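Long-range contacts in homoserine dehydrogenase (Thermoplasma acidophilum, PDB 3ING), which probably catalyses the NADP(H)-dependent interconversion of aspartate semialdehyde and homoserine, a step in threonine and methionine biosynthesis: residues Glu81-Leu86 / Ser109-Val114; Ser119-Lys124 / Ser218-Asn223; Tyr157-Ser162 / Ile289-Asn294; Arg250-Val255 / Arg267-Asn272. All coordinates share one frame; numbering follows the deposited sequence. Where two conformers were deposited one is given.

Interaction 1 of 4, residues Glu81-Leu86 / Ser109-Val114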
# COMPACT_ATOMS: atom_id res chain seq x y z
N GLU A 81 15.46 -9.90 -29.41
CA GLU A 81 14.07 -9.53 -29.54
C GLU A 81 13.85 -8.19 -28.89
O GLU A 81 14.39 -7.91 -27.81
CB GLU A 81 13.17 -10.57 -28.85
CG GLU A 81 13.17 -11.95 -29.53
CD GLU A 81 12.48 -11.96 -30.90
OE1 GLU A 81 11.54 -11.15 -31.13
OE2 GLU A 81 12.89 -12.80 -31.73
N ALA A 82 13.02 -7.39 -29.52
CA ALA A 82 12.56 -6.14 -28.97
C ALA A 82 11.72 -6.43 -27.73
O ALA A 82 10.81 -7.24 -27.79
CB ALA A 82 11.72 -5.39 -30.01
N ALA A 83 12.03 -5.75 -26.63
CA ALA A 83 11.34 -5.90 -25.35
C ALA A 83 11.27 -4.53 -24.68
O ALA A 83 12.05 -3.63 -24.99
CB ALA A 83 12.07 -6.88 -24.45
N ASP A 84 10.34 -4.38 -23.75
CA ASP A 84 10.19 -3.15 -22.99
C ASP A 84 10.89 -3.21 -21.62
O ASP A 84 11.21 -2.18 -21.04
CB ASP A 84 8.72 -2.97 -22.77
CG ASP A 84 7.96 -2.98 -24.09
OD1 ASP A 84 8.26 -2.08 -24.90
OD2 ASP A 84 7.12 -3.87 -24.33
N LEU A 85 11.09 -4.43 -21.13
CA LEU A 85 11.49 -4.62 -19.74
C LEU A 85 12.27 -5.90 -19.53
O LEU A 85 11.95 -6.94 -20.10
CB LEU A 85 10.16 -4.64 -18.97
CG LEU A 85 9.93 -4.65 -17.48
CD1 LEU A 85 8.57 -3.97 -17.16
CD2 LEU A 85 9.95 -6.07 -17.01
N LEU A 86 13.33 -5.81 -18.72
CA LEU A 86 14.10 -6.96 -18.28
C LEU A 86 13.74 -7.25 -16.83
O LEU A 86 13.65 -6.33 -16.01
CB LEU A 86 15.61 -6.73 -18.38
CG LEU A 86 16.44 -7.83 -17.68
CD1 LEU A 86 16.78 -9.00 -18.62
CD2 LEU A 86 17.69 -7.22 -17.08
N SER A 109 19.72 -0.78 -24.08
CA SER A 109 18.96 -1.42 -25.13
C SER A 109 17.52 -0.91 -25.19
O SER A 109 16.71 -1.52 -25.86
CB SER A 109 18.88 -2.92 -24.88
OG SER A 109 20.15 -3.53 -25.01
N GLY A 110 17.19 0.13 -24.44
CA GLY A 110 15.84 0.68 -24.49
C GLY A 110 14.83 0.04 -23.55
O GLY A 110 13.61 0.20 -23.71
N MSE A 111 15.32 -0.65 -22.53
CA MSE A 111 14.44 -1.34 -21.63
C MSE A 111 14.46 -0.77 -20.23
O MSE A 111 15.48 -0.21 -19.79
CB MSE A 111 14.85 -2.80 -21.55
CG MSE A 111 14.83 -3.53 -22.87
SE MSE A 111 15.17 -5.40 -22.61
CE MSE A 111 16.62 -5.58 -22.83
N ASN A 112 13.33 -0.90 -19.53
CA ASN A 112 13.35 -0.66 -18.07
C ASN A 112 13.67 -1.96 -17.39
O ASN A 112 13.76 -3.00 -18.06
CB ASN A 112 12.02 -0.08 -17.58
CG ASN A 112 11.72 1.27 -18.15
OD1 ASN A 112 12.54 2.20 -18.09
ND2 ASN A 112 10.53 1.40 -18.72
N VAL A 113 13.85 -1.93 -16.07
CA VAL A 113 14.17 -3.11 -15.31
C VAL A 113 13.29 -3.32 -14.12
O VAL A 113 12.94 -2.38 -13.41
CB VAL A 113 15.68 -3.08 -14.85
CG1 VAL A 113 15.99 -4.22 -13.90
CG2 VAL A 113 16.60 -3.15 -16.07
N VAL A 114 12.93 -4.58 -13.88
CA VAL A 114 12.31 -5.01 -12.63
C VAL A 114 13.20 -6.07 -12.00
O VAL A 114 13.60 -7.01 -12.68
CB VAL A 114 10.93 -5.61 -12.85
CG1 VAL A 114 10.47 -6.21 -11.57
CG2 VAL A 114 9.95 -4.54 -13.40
O HOH W 1 14.63 -4.02 -26.97
O HOH W 2 10.82 0.75 -22.33

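Interaction 2 of 4, residues Ser119-Lys124 / Ser218-Asn223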
# COMPACT_ATOMS: atom_id res chain seq x y z
N SER A 119 21.40 -7.84 -4.87
CA SER A 119 22.86 -7.60 -4.82
C SER A 119 23.34 -6.41 -5.65
O SER A 119 24.24 -5.67 -5.25
CB SER A 119 23.60 -8.84 -5.27
OG SER A 119 25.00 -8.68 -5.12
N GLY A 120 22.77 -6.24 -6.83
CA GLY A 120 23.12 -5.09 -7.67
C GLY A 120 22.84 -3.80 -6.94
O GLY A 120 23.71 -2.99 -6.78
N LEU A 121 21.61 -3.63 -6.45
CA LEU A 121 21.23 -2.41 -5.76
C LEU A 121 21.95 -2.23 -4.44
O LEU A 121 22.20 -1.12 -4.03
CB LEU A 121 19.71 -2.39 -5.53
CG LEU A 121 18.86 -2.31 -6.80
CD1 LEU A 121 17.38 -2.50 -6.50
CD2 LEU A 121 19.14 -0.99 -7.57
N ALA A 122 22.28 -3.32 -3.76
CA ALA A 122 22.95 -3.22 -2.46
C ALA A 122 24.44 -2.82 -2.56
O ALA A 122 25.00 -2.24 -1.64
CB ALA A 122 22.78 -4.53 -1.65
N ASN A 123 25.05 -3.12 -3.71
CA ASN A 123 26.46 -2.90 -3.95
C ASN A 123 26.77 -1.77 -4.92
O ASN A 123 27.81 -1.11 -4.79
CB ASN A 123 27.07 -4.20 -4.50
CG ASN A 123 27.15 -5.30 -3.45
OD1 ASN A 123 27.93 -5.18 -2.52
ND2 ASN A 123 26.41 -6.37 -3.63
N LYS A 124 25.90 -1.55 -5.89
CA LYS A 124 26.16 -0.68 -7.02
C LYS A 124 25.01 0.31 -7.31
O LYS A 124 24.73 0.65 -8.46
CB LYS A 124 26.43 -1.55 -8.27
CG LYS A 124 27.60 -2.55 -8.16
CD LYS A 124 28.76 -2.29 -9.07
CE LYS A 124 29.09 -0.83 -9.22
NZ LYS A 124 30.52 -0.56 -9.40
N SER A 218 18.67 -3.56 3.79
CA SER A 218 18.77 -2.33 4.53
C SER A 218 19.37 -1.21 3.70
O SER A 218 19.03 -0.03 3.94
CB SER A 218 19.58 -2.51 5.84
OG SER A 218 20.99 -2.63 5.65
N VAL A 219 20.26 -1.56 2.76
CA VAL A 219 20.89 -0.58 1.84
C VAL A 219 19.82 -0.04 0.91
O VAL A 219 19.72 1.15 0.69
CB VAL A 219 22.00 -1.20 0.99
CG1 VAL A 219 22.48 -0.23 -0.08
CG2 VAL A 219 23.15 -1.67 1.88
N ILE A 220 19.05 -0.94 0.33
CA ILE A 220 18.00 -0.56 -0.60
C ILE A 220 17.00 0.35 0.11
O ILE A 220 16.60 1.39 -0.43
CB ILE A 220 17.32 -1.81 -1.21
CG1 ILE A 220 18.36 -2.62 -1.98
CG2 ILE A 220 16.06 -1.41 -2.11
CD1 ILE A 220 17.88 -3.99 -2.41
N LEU A 221 16.64 -0.01 1.34
CA LEU A 221 15.69 0.78 2.13
C LEU A 221 16.21 2.18 2.45
O LEU A 221 15.52 3.16 2.20
CB LEU A 221 15.31 0.07 3.45
CG LEU A 221 14.38 -1.12 3.39
CD1 LEU A 221 14.48 -1.91 4.71
CD2 LEU A 221 12.95 -0.68 3.10
N VAL A 222 17.40 2.27 3.02
CA VAL A 222 17.96 3.57 3.39
C VAL A 222 18.15 4.43 2.14
O VAL A 222 17.80 5.61 2.14
CB VAL A 222 19.25 3.47 4.25
CG1 VAL A 222 20.50 3.02 3.40
CG2 VAL A 222 19.52 4.83 5.01
N ASN A 223 18.66 3.86 1.04
CA ASN A 223 18.85 4.64 -0.21
C ASN A 223 17.52 5.08 -0.82
O ASN A 223 17.36 6.21 -1.27
CB ASN A 223 19.67 3.86 -1.26
CG ASN A 223 21.09 3.61 -0.82
OD1 ASN A 223 21.59 4.23 0.12
ND2 ASN A 223 21.79 2.76 -1.58

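Interaction 3 of 4, residues Tyr157-Ser162 / Ile289-Asn294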
# COMPACT_ATOMS: atom_id res chain seq x y z
N TYR A 157 3.09 5.24 -3.76
CA TYR A 157 1.75 5.68 -4.14
C TYR A 157 0.71 5.83 -3.05
O TYR A 157 -0.42 6.25 -3.35
CB TYR A 157 1.19 4.68 -5.18
CG TYR A 157 2.09 4.53 -6.37
CD1 TYR A 157 2.22 5.57 -7.30
CD2 TYR A 157 2.87 3.40 -6.55
CE1 TYR A 157 3.07 5.46 -8.36
CE2 TYR A 157 3.73 3.29 -7.60
CZ TYR A 157 3.80 4.31 -8.52
OH TYR A 157 4.66 4.22 -9.61
N SER A 158 1.05 5.48 -1.80
CA SER A 158 0.09 5.54 -0.70
C SER A 158 0.37 6.63 0.34
O SER A 158 -0.54 7.04 1.04
CB SER A 158 0.03 4.20 0.03
OG SER A 158 -0.57 3.18 -0.75
N ILE A 159 1.61 7.11 0.43
CA ILE A 159 1.97 8.16 1.41
C ILE A 159 2.76 9.32 0.78
O ILE A 159 3.71 9.85 1.35
CB ILE A 159 2.73 7.56 2.61
CG1 ILE A 159 4.04 6.89 2.14
CG2 ILE A 159 1.90 6.57 3.31
CD1 ILE A 159 4.96 6.47 3.28
N LEU A 160 2.33 9.73 -0.40
CA LEU A 160 2.98 10.83 -1.13
C LEU A 160 3.18 12.14 -0.35
O LEU A 160 4.19 12.80 -0.50
CB LEU A 160 2.23 11.11 -2.45
CG LEU A 160 2.43 10.08 -3.56
CD1 LEU A 160 1.35 10.23 -4.60
CD2 LEU A 160 3.87 10.26 -4.18
N PRO A 161 2.22 12.54 0.49
CA PRO A 161 2.43 13.79 1.20
C PRO A 161 3.49 13.79 2.30
O PRO A 161 3.87 14.86 2.77
CB PRO A 161 1.08 14.04 1.87
CG PRO A 161 0.18 13.03 1.36
CD PRO A 161 0.94 11.92 0.83
N SER A 162 3.95 12.62 2.71
CA SER A 162 4.78 12.52 3.91
C SER A 162 6.28 12.47 3.73
O SER A 162 6.79 11.92 2.73
CB SER A 162 4.46 11.20 4.62
OG SER A 162 3.23 11.24 5.32
N ILE A 289 6.00 1.92 9.14
CA ILE A 289 6.62 3.16 8.75
C ILE A 289 5.97 4.30 9.50
O ILE A 289 4.76 4.50 9.46
CB ILE A 289 6.55 3.48 7.24
CG1 ILE A 289 5.20 3.07 6.66
CG2 ILE A 289 7.74 2.87 6.50
CD1 ILE A 289 4.97 3.65 5.31
N GLU A 290 6.81 5.07 10.19
CA GLU A 290 6.41 6.33 10.84
C GLU A 290 6.55 7.47 9.85
O GLU A 290 7.62 7.65 9.31
CB GLU A 290 7.29 6.64 12.05
CG GLU A 290 7.36 5.56 13.07
CD GLU A 290 8.25 5.92 14.27
OE1 GLU A 290 8.82 7.05 14.30
OE2 GLU A 290 8.37 5.08 15.18
N THR A 291 5.47 8.24 9.66
CA THR A 291 5.40 9.34 8.68
C THR A 291 4.94 10.60 9.33
O THR A 291 4.27 10.57 10.37
CB THR A 291 4.45 9.06 7.49
OG1 THR A 291 3.05 9.24 7.85
CG2 THR A 291 4.67 7.67 6.92
N ASP A 292 5.22 11.74 8.69
CA ASP A 292 4.82 12.97 9.29
C ASP A 292 3.42 13.45 8.84
O ASP A 292 2.89 14.35 9.47
CB ASP A 292 5.90 14.04 9.11
CG ASP A 292 6.02 14.55 7.67
OD1 ASP A 292 5.34 14.01 6.80
OD2 ASP A 292 6.83 15.48 7.42
N SER A 293 2.84 12.87 7.78
CA SER A 293 1.50 13.27 7.29
C SER A 293 0.46 12.15 7.07
O SER A 293 -0.71 12.42 6.75
CB SER A 293 1.66 14.03 5.98
OG SER A 293 2.56 15.11 6.12
N ASN A 294 0.87 10.91 7.25
CA ASN A 294 -0.02 9.75 7.06
C ASN A 294 0.02 8.80 8.25
O ASN A 294 -0.35 7.61 8.11
CB ASN A 294 0.37 9.01 5.76
CG ASN A 294 0.12 9.85 4.52
OD1 ASN A 294 -1.01 9.87 4.00
ND2 ASN A 294 1.16 10.59 4.06

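Interaction 4 of 4, residues Arg250-Val255 / Arg267-Asn272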
# COMPACT_ATOMS: atom_id res chain seq x y z
N ARG A 250 13.76 -11.48 17.34
CA ARG A 250 13.60 -11.30 15.91
C ARG A 250 14.79 -10.51 15.37
O ARG A 250 15.38 -9.66 16.08
CB ARG A 250 12.33 -10.55 15.60
CG ARG A 250 11.04 -11.14 16.15
CD ARG A 250 10.59 -12.38 15.40
NE ARG A 250 9.27 -12.75 15.89
CZ ARG A 250 9.05 -13.46 16.99
NH1 ARG A 250 10.06 -13.91 17.73
NH2 ARG A 250 7.83 -13.77 17.32
N LEU A 251 15.13 -10.77 14.11
CA LEU A 251 16.14 -10.00 13.39
C LEU A 251 15.39 -8.85 12.72
O LEU A 251 14.69 -9.00 11.71
CB LEU A 251 16.90 -10.88 12.39
CG LEU A 251 18.14 -10.30 11.68
CD1 LEU A 251 17.79 -9.32 10.57
CD2 LEU A 251 19.13 -9.67 12.70
N VAL A 252 15.53 -7.68 13.32
CA VAL A 252 14.81 -6.49 12.88
C VAL A 252 15.73 -5.56 12.12
O VAL A 252 16.85 -5.28 12.54
CB VAL A 252 14.22 -5.73 14.11
CG1 VAL A 252 13.53 -4.43 13.69
CG2 VAL A 252 13.23 -6.65 14.91
N THR A 253 15.24 -5.09 10.98
CA THR A 253 15.94 -4.15 10.13
C THR A 253 15.32 -2.77 10.34
O THR A 253 14.09 -2.58 10.12
CB THR A 253 15.86 -4.54 8.66
OG1 THR A 253 16.46 -5.83 8.46
CG2 THR A 253 16.61 -3.52 7.77
N GLU A 254 16.16 -1.82 10.76
CA GLU A 254 15.74 -0.42 10.98
C GLU A 254 16.52 0.61 10.12
O GLU A 254 17.75 0.51 9.91
CB GLU A 254 15.95 -0.04 12.43
CG GLU A 254 15.41 -1.02 13.46
CD GLU A 254 15.81 -0.64 14.87
OE1 GLU A 254 17.03 -0.80 15.22
OE2 GLU A 254 14.92 -0.18 15.61
N VAL A 255 15.79 1.62 9.67
CA VAL A 255 16.34 2.71 8.88
C VAL A 255 15.74 3.97 9.45
O VAL A 255 14.51 4.11 9.60
CB VAL A 255 16.04 2.53 7.39
CG1 VAL A 255 16.42 3.77 6.62
CG2 VAL A 255 16.80 1.29 6.82
N ARG A 267 19.51 -6.14 13.44
CA ARG A 267 20.03 -6.64 14.71
C ARG A 267 19.01 -7.55 15.37
O ARG A 267 17.84 -7.48 15.08
CB ARG A 267 20.40 -5.46 15.62
CG ARG A 267 19.25 -4.55 15.99
CD ARG A 267 19.75 -3.31 16.79
NE ARG A 267 18.70 -2.30 16.99
CZ ARG A 267 18.06 -2.07 18.15
NH1 ARG A 267 18.35 -2.76 19.25
NH2 ARG A 267 17.13 -1.13 18.23
N ILE A 268 19.46 -8.43 16.24
CA ILE A 268 18.55 -9.30 16.95
C ILE A 268 18.00 -8.55 18.16
O ILE A 268 18.76 -8.07 18.98
CB ILE A 268 19.20 -10.66 17.33
CG1 ILE A 268 19.45 -11.50 16.08
CG2 ILE A 268 18.27 -11.40 18.25
CD1 ILE A 268 20.39 -12.69 16.26
N ILE A 269 16.68 -8.43 18.25
CA ILE A 269 16.02 -7.71 19.31
C ILE A 269 14.96 -8.57 19.98
O ILE A 269 14.22 -9.29 19.30
CB ILE A 269 15.25 -6.48 18.78
CG1 ILE A 269 16.08 -5.63 17.82
CG2 ILE A 269 14.82 -5.60 19.93
CD1 ILE A 269 15.35 -4.36 17.38
N SER A 270 14.84 -8.46 21.30
CA SER A 270 13.76 -9.11 22.03
C SER A 270 12.61 -8.13 22.10
O SER A 270 12.65 -7.15 22.84
CB SER A 270 14.19 -9.48 23.44
OG SER A 270 15.16 -10.50 23.39
N LEU A 271 11.57 -8.42 21.34
CA LEU A 271 10.46 -7.50 21.19
C LEU A 271 9.46 -7.56 22.34
O LEU A 271 9.24 -8.61 22.94
CB LEU A 271 9.72 -7.78 19.89
CG LEU A 271 10.55 -7.63 18.61
CD1 LEU A 271 9.75 -8.05 17.40
CD2 LEU A 271 11.06 -6.18 18.45
N ASN A 272 8.88 -6.39 22.62
CA ASN A 272 7.79 -6.24 23.56
C ASN A 272 6.55 -6.86 22.99
O ASN A 272 6.35 -6.86 21.77
CB ASN A 272 7.56 -4.75 23.85
CG ASN A 272 6.20 -4.46 24.47
OD1 ASN A 272 5.34 -3.80 23.86
ND2 ASN A 272 5.98 -4.97 25.69

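Interaction 1 of 4, residues Glu81-Leu86 / Ser109-Val114
The parallel pairs Leu85-Asn112 and Leu86-Val113 join the two strands of a beta-alpha-beta unit in the Rossmann-type nucleotide-binding domain. Asn112 N donates to Asp84 O at 2.9 Å. Leu86 N donates to Asn112 O, also at 2.9 Å. Val114 N donates to Leu86 O at 2.8 Å, nearly straight at 170°. Before the pairing starts, a water bridges Asp84 O and Gly110 O. Gly110, at positive phi, is the C-prime residue of a Schellman motif that ends helix 97-108 and turns the chain toward the strand. Met111, a selenomethionine, has CG anti to its carbonyl carbon (chi1 -59°). This sets CG 3.5 Å from Ala83 O, and SE lies 3.9 Å from Ala83 CB. Farther along, Leu85 CD2 reaches Val114 CG2 at 3.9 Å, the two side chains crossing at a slant. Leu86 and Val113 point to the other face; Leu86 has two conformers, so the spacing of their tips is doubtful. Helix 97-108 packs on that face through Leu102, Tyr103, Ala106 and Phe107. Helix 306-321 covers Leu85 and Val114. Strand 4-10 flanks strand 85-88, and Arg6 forms a salt bridge with Asp84.

Interaction 2 of 4, residues Ser119-Lys124 / Ser218-Asn223
Leu121 and Ala122 meet Val219 and Ile220 with aliphatic groups and a peptide carbonyl, and no side-chain ring or amide face takes part in this meeting. One amide in these segments, that of Asn123, starts away from helix 212-226. Its ND2 donates to Ser119 O at 2.8 Å, with the acceptor 21° out of the amide plane, and this bond stays within the first turn of helix 119-135. The other amide, of Asn223, binds Thr228 and Tyr230 N through OD1. The helix segments cross at 65°, with axes 8.6 Å apart at closest approach. Ile220 packs on Leu121. Its CG1 is anti to the carbonyl carbon (chi1 -61°) and lies 3.8 Å from Leu121 CB; CD1 follows at 4.0 Å from the same Leu121 CB. Val219 packs on Ala122. Its CG1 comes within 3.6 Å of Ala122 O, and its CB is 4.3 Å from Ala122 CB. The small Ala122 lets the backbones approach to 5.5 Å between Ala122 CA and Val219 CA. Tyr141 packs on both Leu121 and Ile220. Helix 119-135 belongs to the nucleotide-binding domain, and helix 212-226 holds Lys217, the predicted proton donor. The four touching residues are buried. Cohesion between these segments is therefore apolar packing, with no direct polar bond, and it joins the two domains beside the predicted active-site lysine.

Interaction 3 of 4, residues Tyr157-Ser162 / Ile289-Asn294
Ser162 meets Ser293 where the loop before strand 164-170 packs against the turn that follows strand 286-291. Ser162 OG lies anti to its carbonyl carbon (chi1 -76°), and it accepts from Ser293 N at 3.0 Å. The bond is bent, 135° at the hydrogen. Thr291 OG1 sits between its own backbone N and carbonyl carbon (chi1 78°). From there it accepts from Asn294 N at 2.8 Å, closing an ST motif, and it also bonds to Gly295 O. Asp292 OD1 lies 3.3 Å from Ser162 CA. It takes a hydrogen bond from Lys163 N, and Ser293 OG reaches it from well above the carboxylate plane. Next to this polar group, Ile159 CD1 meets Ile289 CD1 tip to tip in the conformer given, but Ile289 has two conformers and this approach is doubtful. Ile159 CD1 is also 3.8 Å from Thr291 CG2, and Ile159 CG2 is 3.8 Å from Asn294 CB. The second subunit borders the contact: its Ser153 bonds Ser158, and its Tyr307 bonds Asp292 O. The Ser162 and Thr291 hydroxyls thus accept from the backbone N-H groups of Ser293 and Asn294, and the Asp292 carboxylate accepts from Lys163 N, while the isoleucines supply apolar packing beside the dimer interface.

Interaction 4 of 4, residues Arg250-Val255 / Arg267-Asn272
Arg267 has CG between its backbone N and carbonyl carbon (chi1 61°), and its chain then runs extended to NE, carrying NE to Glu254. The Glu254 chain, extended beyond CG, reaches across to it. The two side chains form a side-on salt bridge in which both donors use one oxygen. Arg267 NE reaches Glu254 OE1 at 2.9 Å, and Arg267 NH2 reaches the same OE1 at 3.0 Å. Both come from the syn side and from one face of the carboxylate. OE1 lies close to the guanidinium plane, yet the two flat groups are turned 46° apart. Ile269 CD1 sits over the centre of one guanidinium face, 3.6 Å above it, and also touches Val252 CB at 3.7 Å. Leu271 CD1 packs on Arg250 CG at 3.6 Å, the side chains crossing at about a right angle. Arg250 NH1 turns to Ala247 O. The backbones belong to the beta hairpin of strands 249-258 and 261-270. Arg250-Ile269 and Val252-Arg267 are hydrogen-bonded antiparallel pairs; Ile269 N to Arg250 O is 2.8 Å. Between them, Leu251 and Ile268 form a non-hydrogen-bonded pair on the face toward helix 173-183. Glu254 is buried and Arg267 exposed, so the two hydrogen bonds from Arg267 NE and NH2 to OE1 probably offset the charge of the buried carboxylate, while the Ile269 methyl covers one side of the cation.

Interaction 1 lies in the nucleotide-binding domain; interactions 3 and 4 lie in the other domain, and both reach the same antiparallel sheet. Interaction 2 bridges the two domains. Strand 112-115 of interaction 1 is followed in the chain by helix 119-135 of interaction 2. Interactions 2 and 4 touch: Val222 CA is 3.6 Å from Val255 CG1, and Ser218 CB is 3.7 Å from Thr253 CG2. Interactions 1 and 4 lie on opposite sides of the chain's centre, about 38 Å apart between centres. The Ile220 side chain is about 9 Å from NADPH and about 6 Å from that of Lys217, the predicted proton donor. Interaction 3 lies away from these sites, beside the second subunit.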